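Local coordinates for uncharacterized protein (Bacteroides ovatus, PDB 4FS7) that is of unknown function but is an extracellular leucine-rich repeat protein of the BspA type, which probably binds other proteins, at residues 76-81 against 98-103; 129-134 against 148-153; 135-140 against 157-162; 142-147 against 165-170; 172-177 against 195-200. All coordinates share one frame; numbering follows the deposited sequence. Where two conformers were deposited one is given.

Interaction 1 of 5, residues 76-81 against 98-103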
# COMPACT_ATOMS: atom_id res chain seq x y z
N ILE A 76 -21.41 -10.24 -20.72
CA ILE A 76 -21.25 -9.52 -21.98
C ILE A 76 -20.31 -10.34 -22.85
O ILE A 76 -19.26 -10.79 -22.41
CB ILE A 76 -20.65 -8.10 -21.74
CG1 ILE A 76 -21.58 -7.27 -20.83
CG2 ILE A 76 -20.36 -7.40 -23.07
CD1 ILE A 76 -21.05 -5.94 -20.36
N LYS A 77 -20.77 -10.58 -24.08
CA LYS A 77 -20.02 -11.29 -25.10
C LYS A 77 -19.51 -10.26 -26.11
O LYS A 77 -20.31 -9.58 -26.77
CB LYS A 77 -20.91 -12.33 -25.77
CG LYS A 77 -21.54 -13.36 -24.81
CD LYS A 77 -22.39 -14.37 -25.56
CE LYS A 77 -22.41 -15.71 -24.87
NZ LYS A 77 -22.72 -16.80 -25.84
N ILE A 78 -18.20 -10.15 -26.24
CA ILE A 78 -17.58 -9.16 -27.08
C ILE A 78 -16.95 -9.84 -28.30
O ILE A 78 -16.14 -10.74 -28.13
CB ILE A 78 -16.50 -8.35 -26.31
CG1 ILE A 78 -17.07 -7.72 -25.03
CG2 ILE A 78 -15.91 -7.28 -27.21
CD1 ILE A 78 -16.10 -6.80 -24.22
N PRO A 79 -17.31 -9.43 -29.52
CA PRO A 79 -16.78 -10.09 -30.70
C PRO A 79 -15.32 -9.69 -30.97
O PRO A 79 -14.84 -8.67 -30.49
CB PRO A 79 -17.69 -9.57 -31.82
CG PRO A 79 -18.05 -8.19 -31.37
CD PRO A 79 -18.21 -8.32 -29.87
N SER A 80 -14.63 -10.47 -31.78
CA SER A 80 -13.21 -10.28 -32.04
C SER A 80 -12.88 -9.00 -32.75
O SER A 80 -11.72 -8.57 -32.80
CB SER A 80 -12.65 -11.44 -32.83
OG SER A 80 -13.16 -11.45 -34.15
N THR A 81 -13.91 -8.40 -33.34
CA THR A 81 -13.76 -7.17 -34.08
C THR A 81 -13.58 -5.93 -33.21
O THR A 81 -13.11 -4.89 -33.70
CB THR A 81 -14.97 -6.96 -35.02
OG1 THR A 81 -16.18 -7.03 -34.25
CG2 THR A 81 -14.98 -8.10 -36.08
N ILE A 98 -19.43 -12.63 -16.23
CA ILE A 98 -18.83 -13.26 -17.40
C ILE A 98 -18.51 -12.18 -18.46
O ILE A 98 -19.46 -11.53 -18.95
CB ILE A 98 -19.83 -14.30 -18.05
CG1 ILE A 98 -20.14 -15.45 -17.10
CG2 ILE A 98 -19.26 -14.85 -19.37
CD1 ILE A 98 -18.93 -15.88 -16.34
N ILE A 99 -17.24 -12.00 -18.83
CA ILE A 99 -16.87 -11.08 -19.93
C ILE A 99 -15.56 -11.53 -20.51
O ILE A 99 -14.71 -12.06 -19.79
CB ILE A 99 -16.77 -9.61 -19.46
CG1 ILE A 99 -16.80 -8.66 -20.67
CG2 ILE A 99 -15.58 -9.39 -18.52
CD1 ILE A 99 -17.04 -7.16 -20.31
N ASN A 100 -15.42 -11.38 -21.82
CA ASN A 100 -14.17 -11.65 -22.52
C ASN A 100 -13.59 -10.36 -23.10
O ASN A 100 -14.33 -9.47 -23.51
CB ASN A 100 -14.40 -12.66 -23.68
CG ASN A 100 -15.24 -12.08 -24.79
OD1 ASN A 100 -16.42 -11.77 -24.56
ND2 ASN A 100 -14.67 -11.94 -25.97
N ILE A 101 -12.27 -10.29 -23.17
CA ILE A 101 -11.58 -9.16 -23.79
C ILE A 101 -10.89 -9.68 -25.04
O ILE A 101 -10.00 -10.51 -24.98
CB ILE A 101 -10.54 -8.52 -22.88
CG1 ILE A 101 -11.12 -8.24 -21.50
CG2 ILE A 101 -10.05 -7.21 -23.52
CD1 ILE A 101 -12.30 -7.32 -21.54
N PRO A 102 -11.30 -9.18 -26.23
CA PRO A 102 -10.67 -9.64 -27.46
C PRO A 102 -9.17 -9.41 -27.53
O PRO A 102 -8.63 -8.47 -26.94
CB PRO A 102 -11.38 -8.80 -28.54
CG PRO A 102 -12.64 -8.49 -27.97
CD PRO A 102 -12.40 -8.26 -26.51
N ASP A 103 -8.52 -10.25 -28.32
CA ASP A 103 -7.07 -10.27 -28.47
C ASP A 103 -6.50 -8.99 -28.98
O ASP A 103 -5.32 -8.70 -28.73
CB ASP A 103 -6.61 -11.42 -29.40
CG ASP A 103 -6.69 -12.78 -28.77
OD1 ASP A 103 -6.82 -12.90 -27.54
OD2 ASP A 103 -6.58 -13.76 -29.55
O HOH W 1 -18.19 -13.36 -22.51
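Three direct hydrogen bonds join residues 76-81 to 98-103. One is purely backbone: Ile76 N donates to Ile98 O at 2.9 Å, nearly along the C=O axis. The other two use the amide of Asn100, which faces the peptide groups of Ile78. OD1 of Asn100 accepts from Ile78 N on a lone pair at 2.9 Å. ND2 of Asn100 donates to Ile78 O, also at 2.9 Å, almost straight at 175°. Asn100 CG sits in the crowded position between the backbone N and the carbonyl carbon (chi1 68°). This torsion brings the amide across to residues 76-81. A water donates to both Ile76 O and Asn100 OD1, so OD1 receives two protons. An alanine at Asn100 would remove both amide bonds and would probably loosen the pairing beyond Ile76.

The apolar contacts involve the isoleucines and a proline. Ile99 CD1 lies 4.0 Å from Ile76 CB, the two side chains running side by side. Ile78 CG2 meets Pro102 CG at 3.6 Å, crossing it at about a right angle. Ile76 and Ile99 both also touch Phe90. Beyond the Ile76-Ile98 backbone bond, the side-chain amide of Asn100 links adjacent parallel coils of a leucine-rich repeat solenoid.

Interaction 2 of 5, residues 129-134 against 148-153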
# COMPACT_ATOMS: atom_id res chain seq x y z
N LYS A 129 -0.89 -3.85 -23.37
CA LYS A 129 0.22 -2.93 -23.11
C LYS A 129 0.02 -2.06 -21.87
O LYS A 129 1.00 -1.67 -21.26
CB LYS A 129 0.48 -2.07 -24.33
CG LYS A 129 0.95 -2.87 -25.55
CD LYS A 129 2.20 -3.73 -25.28
CE LYS A 129 3.53 -2.93 -25.06
NZ LYS A 129 4.75 -3.83 -24.72
N SER A 130 -1.21 -1.77 -21.49
CA SER A 130 -1.42 -0.91 -20.32
C SER A 130 -2.74 -1.16 -19.64
O SER A 130 -3.72 -1.59 -20.25
CB SER A 130 -1.32 0.56 -20.70
OG SER A 130 -2.41 0.95 -21.52
N ILE A 131 -2.72 -0.93 -18.34
CA ILE A 131 -3.88 -1.03 -17.47
C ILE A 131 -4.01 0.30 -16.74
O ILE A 131 -3.05 0.76 -16.12
CB ILE A 131 -3.75 -2.18 -16.46
CG1 ILE A 131 -3.70 -3.52 -17.20
CG2 ILE A 131 -4.86 -2.15 -15.39
CD1 ILE A 131 -3.32 -4.73 -16.31
N GLY A 132 -5.19 0.93 -16.81
CA GLY A 132 -5.35 2.28 -16.30
C GLY A 132 -5.63 2.37 -14.82
O GLY A 132 -5.78 1.38 -14.13
N VAL A 133 -5.74 3.63 -14.38
CA VAL A 133 -6.07 3.96 -12.99
C VAL A 133 -7.39 3.29 -12.59
O VAL A 133 -8.40 3.39 -13.31
CB VAL A 133 -6.10 5.47 -12.81
CG1 VAL A 133 -6.69 5.86 -11.45
CG2 VAL A 133 -4.72 6.03 -12.98
N GLU A 134 -7.39 2.58 -11.48
CA GLU A 134 -8.59 2.00 -10.93
C GLU A 134 -9.29 1.04 -11.90
O GLU A 134 -10.47 0.80 -11.80
CB GLU A 134 -9.55 3.08 -10.43
CG GLU A 134 -8.95 3.85 -9.26
CD GLU A 134 -9.73 5.06 -8.83
OE1 GLU A 134 -10.91 5.19 -9.14
OE2 GLU A 134 -9.14 5.90 -8.11
N GLU A 148 3.24 -10.17 -20.11
CA GLU A 148 4.62 -9.71 -19.98
C GLU A 148 4.86 -8.34 -20.58
O GLU A 148 5.75 -7.63 -20.17
CB GLU A 148 5.60 -10.74 -20.59
CG GLU A 148 5.67 -10.82 -22.12
CD GLU A 148 6.58 -11.93 -22.64
OE1 GLU A 148 7.80 -11.95 -22.32
OE2 GLU A 148 6.03 -12.80 -23.37
N GLY A 149 4.09 -8.00 -21.61
CA GLY A 149 4.24 -6.74 -22.28
C GLY A 149 3.55 -5.55 -21.70
O GLY A 149 3.65 -4.47 -22.28
N VAL A 150 2.82 -5.73 -20.60
CA VAL A 150 2.19 -4.60 -19.95
C VAL A 150 3.27 -3.74 -19.33
O VAL A 150 4.04 -4.24 -18.48
CB VAL A 150 1.15 -5.05 -18.94
CG1 VAL A 150 0.72 -3.87 -18.05
CG2 VAL A 150 -0.02 -5.69 -19.65
N THR A 151 3.37 -2.47 -19.73
CA THR A 151 4.41 -1.56 -19.27
C THR A 151 3.95 -0.57 -18.22
O THR A 151 4.79 0.07 -17.58
CB THR A 151 5.02 -0.79 -20.45
OG1 THR A 151 4.01 -0.02 -21.09
CG2 THR A 151 5.68 -1.75 -21.47
N VAL A 152 2.64 -0.41 -18.05
CA VAL A 152 2.06 0.50 -17.06
C VAL A 152 0.85 -0.13 -16.42
O VAL A 152 -0.02 -0.63 -17.15
CB VAL A 152 1.52 1.81 -17.64
CG1 VAL A 152 1.32 2.77 -16.46
CG2 VAL A 152 2.43 2.41 -18.69
N ILE A 153 0.77 -0.05 -15.09
CA ILE A 153 -0.42 -0.38 -14.36
C ILE A 153 -0.71 0.78 -13.46
O ILE A 153 0.12 1.14 -12.60
CB ILE A 153 -0.30 -1.70 -13.56
CG1 ILE A 153 0.08 -2.87 -14.45
CG2 ILE A 153 -1.62 -1.98 -12.84
CD1 ILE A 153 0.40 -4.14 -13.65
O HOH W 2 1.87 0.93 -22.75
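The two backbones run parallel, 20° apart, with Ile131 and Ile153 paired at a CA-CA distance of 4.7 Å. They belong to successive coils of a leucine-rich repeat solenoid of the BspA type. Two backbone hydrogen bonds link them. Thr151 N donates to Lys129 O from above the carbonyl plane, and Ile131 N donates to Val152 O at 3.0 Å within that carbonyl's plane. Strand 107-108 continues the sheet beyond 130-131.

On the buried face Ile131 and Ile153 stand side by side and point the same way. Both place CG2 anti to the backbone N, and these two methyls meet at 4.1 Å. Ile131 CD1 reaches Val150 CG1 more loosely, at 4.5 Å. On the outer side Ser130 CB sits 4.0 Å from Val152 O. A water gives a weak bond to Lys129 O and also hydrogen-bonds with Thr151 OG1.

Lys129 starts away from the other segment but bends back at chi2 and chi3 (-56° and -69°). These bends in the side chain lay CD and CE against Gly149 O. Its NZ then donates to a lone pair of Gly149 O at 2.8 Å.

Interaction 3 of 5, residues 135-140 against 157-162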
# COMPACT_ATOMS: atom_id res chain seq x y z
N ALA A 135 -8.54 0.46 -12.83
CA ALA A 135 -9.17 -0.32 -13.91
C ALA A 135 -10.01 -1.49 -13.41
O ALA A 135 -11.03 -1.82 -14.01
CB ALA A 135 -8.09 -0.81 -14.89
N PHE A 136 -9.53 -2.16 -12.35
CA PHE A 136 -10.18 -3.35 -11.82
C PHE A 136 -10.58 -3.17 -10.34
O PHE A 136 -10.76 -4.15 -9.63
CB PHE A 136 -9.32 -4.60 -11.98
CG PHE A 136 -9.06 -4.96 -13.42
CD1 PHE A 136 -10.05 -5.57 -14.19
CD2 PHE A 136 -7.87 -4.61 -14.07
CE1 PHE A 136 -9.82 -5.90 -15.49
CE2 PHE A 136 -7.67 -4.95 -15.40
CZ PHE A 136 -8.66 -5.58 -16.08
N LYS A 137 -10.75 -1.92 -9.91
CA LYS A 137 -10.99 -1.65 -8.50
C LYS A 137 -12.28 -2.32 -8.04
O LYS A 137 -13.38 -2.08 -8.59
CB LYS A 137 -11.01 -0.15 -8.26
CG LYS A 137 -11.28 0.24 -6.82
CD LYS A 137 -11.09 1.74 -6.58
CE LYS A 137 -11.14 2.08 -5.10
NZ LYS A 137 -10.76 3.51 -4.86
N GLY A 138 -12.19 -3.19 -7.06
CA GLY A 138 -13.37 -3.87 -6.52
C GLY A 138 -13.75 -5.15 -7.21
O GLY A 138 -14.65 -5.82 -6.76
N CYS A 139 -13.06 -5.54 -8.26
CA CYS A 139 -13.39 -6.81 -8.91
C CYS A 139 -13.13 -7.98 -7.99
O CYS A 139 -12.27 -7.91 -7.13
CB CYS A 139 -12.58 -6.97 -10.18
SG CYS A 139 -13.11 -5.92 -11.56
N ASP A 140 -13.89 -9.05 -8.17
CA ASP A 140 -13.89 -10.20 -7.24
C ASP A 140 -13.03 -11.39 -7.72
O ASP A 140 -13.26 -12.52 -7.31
CB ASP A 140 -15.31 -10.64 -6.89
CG ASP A 140 -15.37 -11.25 -5.51
OD1 ASP A 140 -14.63 -10.77 -4.62
OD2 ASP A 140 -16.16 -12.20 -5.34
N ALA A 157 -5.18 0.12 -9.41
CA ALA A 157 -5.81 -0.72 -10.44
C ALA A 157 -6.48 -1.96 -9.87
O ALA A 157 -7.48 -2.40 -10.43
CB ALA A 157 -4.78 -1.10 -11.51
N PHE A 158 -5.95 -2.50 -8.76
CA PHE A 158 -6.49 -3.68 -8.12
C PHE A 158 -6.90 -3.38 -6.68
O PHE A 158 -6.99 -4.28 -5.84
CB PHE A 158 -5.50 -4.85 -8.19
CG PHE A 158 -5.24 -5.26 -9.60
CD1 PHE A 158 -6.19 -6.01 -10.26
CD2 PHE A 158 -4.09 -4.85 -10.28
CE1 PHE A 158 -6.03 -6.39 -11.58
CE2 PHE A 158 -3.92 -5.24 -11.62
CZ PHE A 158 -4.92 -5.98 -12.24
N ALA A 159 -7.14 -2.11 -6.37
CA ALA A 159 -7.54 -1.78 -4.99
C ALA A 159 -8.89 -2.42 -4.66
O ALA A 159 -9.79 -2.49 -5.53
CB ALA A 159 -7.61 -0.28 -4.80
N THR A 160 -9.04 -2.88 -3.41
CA THR A 160 -10.29 -3.44 -2.90
C THR A 160 -10.69 -4.68 -3.67
O THR A 160 -11.86 -5.05 -3.65
CB THR A 160 -11.43 -2.40 -2.74
OG1 THR A 160 -12.02 -2.08 -3.99
CG2 THR A 160 -10.94 -1.13 -2.14
N CYS A 161 -9.75 -5.40 -4.25
CA CYS A 161 -10.01 -6.71 -4.82
C CYS A 161 -9.91 -7.73 -3.67
O CYS A 161 -8.85 -8.31 -3.38
CB CYS A 161 -9.05 -7.01 -5.95
SG CYS A 161 -9.34 -5.96 -7.42
N GLU A 162 -11.04 -7.90 -2.98
CA GLU A 162 -11.06 -8.56 -1.67
C GLU A 162 -10.99 -10.08 -1.71
O GLU A 162 -10.81 -10.69 -0.66
CB GLU A 162 -12.25 -8.06 -0.82
CG GLU A 162 -12.16 -6.55 -0.51
CD GLU A 162 -13.26 -6.00 0.36
OE1 GLU A 162 -14.36 -6.59 0.43
OE2 GLU A 162 -13.02 -4.95 0.98
O HOH W 3 -13.91 -7.71 -4.29
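Two type II beta turns, Phe136 to Cys139 and Phe158 to Cys161, occupy equivalent places in consecutive coils of the leucine-rich repeat solenoid. They stack one on the other. Phe136 N donates to Ala157 O at 2.8 Å, and Gly138 N donates to Ala159 O at 2.9 Å, nearly along the C=O axis.

The Phe136 and Phe158 side chains point the same way with almost equal torsions. Their planes are 6° apart, but the rings are slid, with centroids 5.4 Å apart, and barely overlap. The closest approach is Phe136 CD2 to Phe158 CE1, 3.6 Å. Phe113 meets Phe136 in a near-parallel arrangement as well, so the row of rings extends further along the solenoid.

Thr160 OG1 donates to Ala159 O, the carbonyl that also accepts from Gly138 N. A valine at Thr160 would lose this second bond to Ala159 O and would probably hold the turn less firmly. Lys137 is extended; its CG passes 3.7 Å from Thr160 OG1, while its NZ forms a salt bridge with Glu156. A water accepts from Glu162 N and lies within donating distance of Gly138 O and Asp140 OD1. Cys161 SG, anti to its own carbonyl carbon (chi1 -69°), lies 3.2 Å from Phe136 O.

Interaction 4 of 5, residues 142-147 against 165-170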
# COMPACT_ATOMS: atom_id res chain seq x y z
N LYS A 142 -10.13 -14.11 -7.99
CA LYS A 142 -9.21 -14.83 -7.11
C LYS A 142 -7.76 -14.76 -7.62
O LYS A 142 -6.83 -14.85 -6.82
CB LYS A 142 -9.63 -16.29 -7.01
CG LYS A 142 -8.80 -17.10 -6.09
CD LYS A 142 -9.38 -18.55 -5.97
CE LYS A 142 -8.50 -19.42 -5.09
NZ LYS A 142 -9.30 -20.55 -4.53
N GLU A 143 -7.59 -14.68 -8.94
CA GLU A 143 -6.27 -14.67 -9.51
C GLU A 143 -6.31 -13.79 -10.71
O GLU A 143 -7.34 -13.61 -11.36
CB GLU A 143 -5.84 -16.08 -9.86
CG GLU A 143 -6.58 -16.80 -10.92
CD GLU A 143 -5.87 -18.13 -11.19
OE1 GLU A 143 -6.18 -19.10 -10.49
OE2 GLU A 143 -4.93 -18.17 -12.03
N ILE A 144 -5.17 -13.23 -11.03
CA ILE A 144 -4.97 -12.54 -12.31
C ILE A 144 -3.51 -12.63 -12.76
O ILE A 144 -2.58 -12.49 -11.93
CB ILE A 144 -5.47 -11.08 -12.30
CG1 ILE A 144 -5.58 -10.55 -13.75
CG2 ILE A 144 -4.57 -10.23 -11.42
CD1 ILE A 144 -6.26 -9.27 -13.91
N THR A 145 -3.33 -12.93 -14.04
CA THR A 145 -2.01 -12.90 -14.67
C THR A 145 -1.90 -11.73 -15.62
O THR A 145 -2.75 -11.53 -16.52
CB THR A 145 -1.74 -14.24 -15.37
OG1 THR A 145 -1.74 -15.28 -14.38
CG2 THR A 145 -0.39 -14.24 -16.09
N ILE A 146 -0.90 -10.90 -15.38
CA ILE A 146 -0.66 -9.69 -16.20
C ILE A 146 0.33 -10.05 -17.29
O ILE A 146 1.42 -10.49 -16.99
CB ILE A 146 -0.02 -8.51 -15.40
CG1 ILE A 146 -0.79 -8.19 -14.11
CG2 ILE A 146 0.11 -7.25 -16.29
CD1 ILE A 146 -2.29 -7.91 -14.29
N PRO A 147 -0.05 -9.89 -18.58
CA PRO A 147 0.84 -10.22 -19.68
C PRO A 147 2.20 -9.50 -19.60
O PRO A 147 2.29 -8.36 -19.11
CB PRO A 147 0.02 -9.78 -20.91
CG PRO A 147 -1.37 -9.95 -20.52
CD PRO A 147 -1.38 -9.51 -19.08
N GLU A 165 -6.02 -13.63 -4.40
CA GLU A 165 -5.05 -14.45 -3.74
C GLU A 165 -3.80 -14.69 -4.55
O GLU A 165 -2.79 -15.14 -4.00
CB GLU A 165 -5.67 -15.82 -3.39
CG GLU A 165 -6.84 -15.77 -2.40
CD GLU A 165 -7.33 -17.15 -1.99
OE1 GLU A 165 -6.51 -18.07 -1.81
OE2 GLU A 165 -8.54 -17.29 -1.81
N TYR A 166 -3.83 -14.42 -5.85
CA TYR A 166 -2.67 -14.67 -6.68
C TYR A 166 -2.61 -13.58 -7.72
O TYR A 166 -3.60 -13.35 -8.43
CB TYR A 166 -2.77 -16.02 -7.36
CG TYR A 166 -1.59 -16.22 -8.27
CD1 TYR A 166 -0.33 -16.53 -7.74
CD2 TYR A 166 -1.69 -15.99 -9.65
CE1 TYR A 166 0.77 -16.71 -8.55
CE2 TYR A 166 -0.57 -16.16 -10.47
CZ TYR A 166 0.64 -16.51 -9.93
OH TYR A 166 1.72 -16.65 -10.76
N VAL A 167 -1.46 -12.92 -7.85
CA VAL A 167 -1.22 -11.99 -8.96
C VAL A 167 0.18 -12.18 -9.53
O VAL A 167 1.12 -12.28 -8.78
CB VAL A 167 -1.48 -10.52 -8.55
CG1 VAL A 167 -0.71 -10.12 -7.32
CG2 VAL A 167 -1.21 -9.57 -9.71
N SER A 168 0.27 -12.30 -10.85
CA SER A 168 1.54 -12.35 -11.56
C SER A 168 1.76 -11.04 -12.30
O SER A 168 1.12 -10.79 -13.32
CB SER A 168 1.54 -13.53 -12.52
OG SER A 168 2.77 -13.54 -13.25
N LEU A 169 2.64 -10.20 -11.79
CA LEU A 169 3.02 -8.92 -12.37
C LEU A 169 4.02 -9.13 -13.49
O LEU A 169 4.73 -10.12 -13.49
CB LEU A 169 3.63 -8.00 -11.31
CG LEU A 169 2.67 -7.45 -10.26
CD1 LEU A 169 3.42 -6.88 -9.07
CD2 LEU A 169 1.75 -6.39 -10.90
N PRO A 170 4.12 -8.20 -14.46
CA PRO A 170 5.14 -8.34 -15.49
C PRO A 170 6.52 -8.27 -14.84
O PRO A 170 6.81 -7.36 -14.06
CB PRO A 170 4.89 -7.12 -16.40
CG PRO A 170 3.48 -6.71 -16.11
CD PRO A 170 3.30 -7.00 -14.66
O HOH W 4 0.95 -16.85 -13.59
O HOH W 5 2.94 -12.27 -15.72
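Glu165 opens the contact by donating its N to Lys142 O at 2.8 Å, from above the carbonyl plane. Its side chain crosses that of Lys142 obliquely. OE2 of Glu165 and NZ of Lys142 are 4.3 Å apart, too far for a salt bridge. Tyr166 N gives Lys142 O a second, more bent bond, with an N-H...O angle of 136°. Tyr166 O in turn accepts from Ile144 N. The tyrosine has CG anti to the backbone N (chi1 177°), which lays one ring edge near Glu143 CB and Thr145 OG1. A water connects Tyr166 OH with Thr145 OG1.

Val167 turns to the buried face. Its CG2 lies beside Ile144 CG2 at 3.8 Å. Ser168 is gripped through its backbone on both sides: N donates to Ile144 O at 3.1 Å, and O accepts from Ile146 N at 2.9 Å. Its OG, anti to the backbone N, shares a water with Ile146 O. Leu169 makes a loose contact through CD2 with Ile146 CG1. Pro170 closes the contact, where its CG presses on Ile146 CG2 at 3.4 Å, tighter than usual for two carbons.

Strands 143-145 and 166-168 form a parallel ladder, 5° apart, on one wall of the leucine-rich repeat solenoid. Behind them Phe158 packs on Ile144 and Ile146, and Ile153 of strand 152-153 touches Ile146 and Leu169.

Interaction 5 of 5, residues 172-177 against 195-200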
# COMPACT_ATOMS: atom_id res chain seq x y z
N SER A 172 9.31 -7.36 -15.97
CA SER A 172 10.09 -6.20 -16.31
C SER A 172 9.71 -4.94 -15.58
O SER A 172 10.39 -3.90 -15.72
CB SER A 172 9.96 -5.90 -17.83
OG SER A 172 8.60 -5.56 -18.16
N MSE A 173 8.62 -4.97 -14.83
CA MSE A 173 8.09 -3.76 -14.20
C MSE A 173 9.06 -3.26 -13.10
O MSE A 173 9.56 -4.05 -12.31
CB MSE A 173 6.70 -4.04 -13.62
CG MSE A 173 6.02 -2.79 -13.06
SE MSE A 173 4.12 -2.94 -13.03
CE MSE A 173 3.80 -2.90 -14.96
N GLU A 174 9.27 -1.94 -13.06
CA GLU A 174 10.22 -1.38 -12.10
C GLU A 174 9.58 -0.51 -11.02
O GLU A 174 10.24 -0.24 -10.03
CB GLU A 174 11.33 -0.66 -12.81
CG GLU A 174 12.20 -1.64 -13.62
CD GLU A 174 13.48 -1.08 -14.21
OE1 GLU A 174 13.77 0.12 -14.08
OE2 GLU A 174 14.20 -1.89 -14.87
N THR A 175 8.35 -0.07 -11.23
CA THR A 175 7.65 0.77 -10.26
C THR A 175 6.22 0.26 -10.06
O THR A 175 5.51 -0.00 -11.04
CB THR A 175 7.55 2.23 -10.76
OG1 THR A 175 8.85 2.74 -11.05
CG2 THR A 175 6.82 3.12 -9.78
N LEU A 176 5.82 0.06 -8.81
CA LEU A 176 4.44 -0.24 -8.46
C LEU A 176 3.75 1.05 -8.02
O LEU A 176 4.22 1.73 -7.10
CB LEU A 176 4.29 -1.33 -7.38
CG LEU A 176 4.95 -2.68 -7.66
CD1 LEU A 176 4.60 -3.71 -6.61
CD2 LEU A 176 4.65 -3.14 -9.08
N HIS A 177 2.68 1.39 -8.71
CA HIS A 177 1.99 2.65 -8.50
C HIS A 177 1.22 2.73 -7.19
O HIS A 177 0.93 1.73 -6.54
CB HIS A 177 1.08 2.96 -9.70
CG HIS A 177 1.82 3.47 -10.90
ND1 HIS A 177 1.27 4.39 -11.77
CD2 HIS A 177 3.04 3.14 -11.41
CE1 HIS A 177 2.15 4.63 -12.74
NE2 HIS A 177 3.23 3.89 -12.55
N ASN A 195 13.50 -7.10 -10.97
CA ASN A 195 14.28 -5.87 -11.01
C ASN A 195 13.49 -4.66 -10.50
O ASN A 195 13.76 -3.53 -10.87
CB ASN A 195 14.79 -5.60 -12.43
CG ASN A 195 16.06 -4.78 -12.46
OD1 ASN A 195 16.19 -3.90 -13.29
ND2 ASN A 195 17.01 -5.08 -11.57
N LEU A 196 12.49 -4.89 -9.66
CA LEU A 196 11.67 -3.81 -9.11
C LEU A 196 12.57 -2.81 -8.38
O LEU A 196 13.46 -3.21 -7.63
CB LEU A 196 10.62 -4.37 -8.13
CG LEU A 196 9.51 -3.40 -7.77
CD1 LEU A 196 8.57 -3.12 -8.95
CD2 LEU A 196 8.73 -3.92 -6.57
N LYS A 197 12.29 -1.53 -8.59
CA LYS A 197 13.04 -0.40 -8.00
C LYS A 197 12.29 0.33 -6.90
O LYS A 197 12.86 0.71 -5.88
CB LYS A 197 13.38 0.62 -9.08
CG LYS A 197 14.21 0.06 -10.28
CD LYS A 197 15.66 -0.33 -9.87
CE LYS A 197 16.42 -1.10 -10.94
NZ LYS A 197 16.81 -0.23 -12.08
N ILE A 198 11.00 0.54 -7.14
CA ILE A 198 10.16 1.45 -6.32
C ILE A 198 8.80 0.85 -6.04
O ILE A 198 8.14 0.39 -6.97
CB ILE A 198 9.99 2.80 -7.11
CG1 ILE A 198 11.32 3.51 -7.29
CG2 ILE A 198 8.92 3.69 -6.44
CD1 ILE A 198 11.26 4.66 -8.30
N ILE A 199 8.38 0.91 -4.78
CA ILE A 199 6.99 0.64 -4.38
C ILE A 199 6.46 1.97 -3.86
O ILE A 199 6.98 2.51 -2.87
CB ILE A 199 6.88 -0.47 -3.32
CG1 ILE A 199 7.34 -1.80 -3.91
CG2 ILE A 199 5.47 -0.54 -2.75
CD1 ILE A 199 7.47 -2.95 -2.90
N ARG A 200 5.43 2.51 -4.52
CA ARG A 200 4.88 3.80 -4.17
C ARG A 200 3.92 3.74 -2.99
O ARG A 200 3.61 2.68 -2.45
CB ARG A 200 4.24 4.44 -5.41
CG ARG A 200 5.27 4.85 -6.45
CD ARG A 200 4.66 5.73 -7.52
NE ARG A 200 5.63 6.22 -8.50
CZ ARG A 200 5.33 6.60 -9.76
NH1 ARG A 200 4.07 6.50 -10.20
NH2 ARG A 200 6.29 7.03 -10.59
O HOH W 6 11.69 -5.83 -12.84
O HOH W 7 8.90 5.53 -11.08
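One face of the His177 imidazole carries the guanidinium of Arg200. NH1 of Arg200 sits over the ring centre, 3.5 Å above its plane, and the two flat groups are tilted by 38°. One face of the guanidinium is in turn covered by Thr175 CG2, displaced toward the rim and 3.6 Å from Arg200 NE. The extended run from CG to NE brings the arginine across Thr175 to reach the histidine. Arg200 NH2 gives a weak bond to a water that also hydrogen-bonds with Thr175 OG1.

Beneath these groups, strands 175-176 and 198-199 pair in parallel, one from each of two adjacent coils of a BspA-type leucine-rich repeat solenoid. Leu176 N donates to Ile198 O at 3.0 Å, and Arg200 N donates to Leu176 O at the same distance. Glu174 O accepts twice, from Lys197 N on a lone pair and from Ile198 N nearly along the C=O axis.

On the inner face Leu176 crosses Leu196 at about a right angle, with Leu176 CG 3.9 Å from Leu196 CD1. Beyond it, Leu176 CD1 approaches Ile199 CG1. On the outer side Glu174 and Lys197 run alongside each other. Their salt bridge is long, with Glu174 OE1 3.7 Å from Lys197 NZ.

In the fold
All five contacts join neighbouring coils of one solenoid. Interactions 2, 3 and 4 alternate along the chain, so each pairs parts of the same two coils. They meet in the core: Ile131 CG2 lies 4.0 Å from Phe136 CE2, and Phe158 CE1 lies 3.7 Å from Ile144 CD1. Interactions 2 and 4 also touch directly, with Ile131 CD1 3.9 Å from Ile146 CD1. Interaction 5 follows in the chain. It reaches interaction 2 through Ile153 CG1 and the selenomethionine Met173 CE, and interaction 4 through Leu169 and Leu176. Interaction 1 stands apart toward the N-terminal end, its centre about 19 Å from that of interaction 2 and 30 Å from that of interaction 5.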